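Local structure of phosphopantothenoylcysteine decarboxylase (Cryptococcus neoformans, 6EOA) at the interface of chains A and B. The protein binds FMN as an HFCD-superfamily flavoprotein and probably decarboxylates phosphopantothenoylcysteine in coenzyme A biosynthesis. Residues are numbered along the deposited sequence; one frame, centred on the assembly and turned at random. Chains: chain A/B, Phosphopantothenoylcysteine decarboxylase.

The interface of chains A and B. Residues chain A 147-153, 161; chain B 141-142, 145-146, 151, 184, 188.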
# COMPACT_ATOMS: atom_id res chain seq x y z
N ILE A 147 -3.85 0.33 -9.25
CA ILE A 147 -5.08 0.21 -10.03
C ILE A 147 -5.32 -1.23 -10.44
O ILE A 147 -6.41 -1.77 -10.27
CB ILE A 147 -5.04 1.11 -11.29
CG1 ILE A 147 -5.08 2.58 -10.89
CG2 ILE A 147 -6.22 0.78 -12.20
CD1 ILE A 147 -4.76 3.53 -12.03
N ALA A 148 -4.27 -1.86 -10.98
CA ALA A 148 -4.35 -3.26 -11.41
C ALA A 148 -4.61 -4.17 -10.22
O ALA A 148 -5.25 -5.21 -10.36
CB ALA A 148 -3.07 -3.66 -12.12
N GLY A 149 -4.13 -3.77 -9.05
CA GLY A 149 -4.32 -4.56 -7.84
C GLY A 149 -5.64 -4.31 -7.14
O GLY A 149 -6.03 -5.07 -6.26
N GLY A 150 -6.33 -3.24 -7.53
CA GLY A 150 -7.63 -2.93 -6.94
C GLY A 150 -7.51 -2.23 -5.60
O GLY A 150 -8.50 -2.05 -4.89
N ILE A 151 -6.29 -1.82 -5.27
CA ILE A 151 -6.04 -1.09 -4.03
C ILE A 151 -6.58 0.33 -4.12
O ILE A 151 -6.38 1.01 -5.12
CB ILE A 151 -4.53 -1.06 -3.72
CG1 ILE A 151 -4.08 -2.45 -3.30
CG2 ILE A 151 -4.22 -0.05 -2.64
CD1 ILE A 151 -2.64 -2.52 -2.92
N CYS A 152 -7.28 0.77 -3.08
CA CYS A 152 -7.90 2.09 -3.11
C CYS A 152 -7.82 2.85 -1.79
O CYS A 152 -8.84 3.31 -1.27
CB CYS A 152 -9.37 1.97 -3.55
SG CYS A 152 -10.27 0.56 -2.88
N ASP A 153 -6.61 3.01 -1.27
CA ASP A 153 -6.41 3.72 -0.00
C ASP A 153 -5.99 5.17 -0.20
O ASP A 153 -5.25 5.73 0.61
CB ASP A 153 -5.38 2.98 0.88
CG ASP A 153 -4.07 2.71 0.16
OD1 ASP A 153 -3.86 3.24 -0.95
OD2 ASP A 153 -3.24 1.96 0.72
N ARG A 161 -11.89 3.31 -8.44
CA ARG A 161 -12.57 2.09 -8.02
C ARG A 161 -14.08 2.27 -7.99
O ARG A 161 -14.83 1.33 -8.21
CB ARG A 161 -12.07 1.64 -6.65
CG ARG A 161 -12.51 0.25 -6.23
CD ARG A 161 -11.81 -0.84 -7.05
NE ARG A 161 -11.37 -1.95 -6.22
CZ ARG A 161 -12.17 -2.91 -5.77
NH1 ARG A 161 -13.46 -2.89 -6.07
NH2 ARG A 161 -11.68 -3.89 -5.02
N ALA B 141 -13.34 -2.30 0.24
CA ALA B 141 -12.76 -2.80 -1.00
C ALA B 141 -11.24 -2.82 -0.90
O ALA B 141 -10.59 -3.73 -1.41
CB ALA B 141 -13.21 -1.96 -2.18
N ASP B 142 -10.68 -1.81 -0.24
CA ASP B 142 -9.24 -1.71 -0.07
C ASP B 142 -8.69 -2.88 0.75
O ASP B 142 -7.70 -3.50 0.37
CB ASP B 142 -8.87 -0.39 0.62
CG ASP B 142 -7.36 -0.15 0.66
OD1 ASP B 142 -6.71 -0.20 -0.41
OD2 ASP B 142 -6.83 0.10 1.76
N ALA B 145 -8.87 -6.02 -1.23
CA ALA B 145 -7.79 -6.03 -2.21
C ALA B 145 -6.44 -6.33 -1.54
O ALA B 145 -5.64 -7.09 -2.08
CB ALA B 145 -7.73 -4.69 -2.94
N LYS B 146 -6.20 -5.73 -0.38
CA LYS B 146 -4.95 -5.97 0.34
C LYS B 146 -4.83 -7.42 0.80
O LYS B 146 -3.76 -8.03 0.69
CB LYS B 146 -4.83 -5.05 1.56
CG LYS B 146 -4.56 -3.59 1.22
CD LYS B 146 -3.81 -2.93 2.36
CE LYS B 146 -4.35 -1.55 2.68
NZ LYS B 146 -3.93 -0.51 1.70
N ILE B 151 -0.80 -8.30 1.03
CA ILE B 151 -0.16 -7.15 1.65
C ILE B 151 -0.49 -7.09 3.14
O ILE B 151 -1.64 -7.26 3.53
CB ILE B 151 -0.61 -5.85 0.96
CG1 ILE B 151 0.02 -5.78 -0.42
CG2 ILE B 151 -0.22 -4.64 1.79
CD1 ILE B 151 -0.30 -4.52 -1.16
N LEU B 184 -12.73 -6.25 -10.24
CA LEU B 184 -11.71 -6.82 -9.37
C LEU B 184 -12.28 -7.33 -8.05
O LEU B 184 -11.63 -8.10 -7.35
CB LEU B 184 -10.63 -5.79 -9.10
CG LEU B 184 -9.86 -5.34 -10.34
CD1 LEU B 184 -8.81 -4.32 -9.99
CD2 LEU B 184 -9.24 -6.54 -11.04
N HIS B 188 -11.26 -10.83 -6.24
CA HIS B 188 -10.69 -10.83 -4.90
C HIS B 188 -11.51 -11.69 -3.94
O HIS B 188 -10.95 -12.37 -3.07
CB HIS B 188 -10.58 -9.40 -4.35
CG HIS B 188 -9.61 -8.54 -5.10
ND1 HIS B 188 -9.54 -7.18 -4.93
CD2 HIS B 188 -8.68 -8.85 -6.03
CE1 HIS B 188 -8.60 -6.68 -5.72
NE2 HIS B 188 -8.06 -7.68 -6.40
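Two subunits of this homooligomeric flavoprotein family meet where the loop after helix 141-149 of chain A lies across helices 141-149 and 183-195 of chain B. Most surface is buried on A:Ile151, B:Asp142 and B:Leu184. A:Ile151 divides its side chain between two neighbours. Its CG2 branch, anti to the backbone N, crosses B:Asp142 obliquely and touches OD1 of that carboxylate, while the other branch, extended through chi2 (-178°), carries A:Ile151 CD1 tip to tip against B:Ile151 CD1 at 3.5 Å, so the two copies of this isoleucine touch at their ends, although the interface as a whole is not an exact two-fold.

B:Asp142, its CG anti to its own N (chi1 -172°), sends its carboxylate into the loop. B:Asp142 OD1 accepts a hydrogen bond from the backbone N of A:Cys152 (2.9 Å), the donor coming from above the carboxylate plane. A:Cys152 SG packs alongside, 3.6 Å from B:Asp142 N. The other oxygen, OD2, turns to B:Lys146, whose chain bends at chi3 and chi4; its NZ makes a salt bridge to A:Asp153 OD2 at 2.7 Å and a longer one within its own chain to B:Asp142 OD2. This ammonium probably offsets the repulsion between the two carboxylates, whose planes are 49° apart.

At the other end, B:Leu184 CD1 lies against A:Gly150 CA (3.5 Å), and the B:Ala145 methyl packs on the same glycine's carbonyl oxygen. That oxygen also accepts a hydrogen bond from A:Arg161 NE, in the carbonyl plane on a lone pair, which helps fix the loop and the guanidinium together. A:Cys152 and B:Ala141 both bind FMN, so the contact probably helps build a flavin site shared between subunits. One guanidinium face is covered off-centre by B:Ala141 CB, 3.8 Å from A:Arg161 NH2.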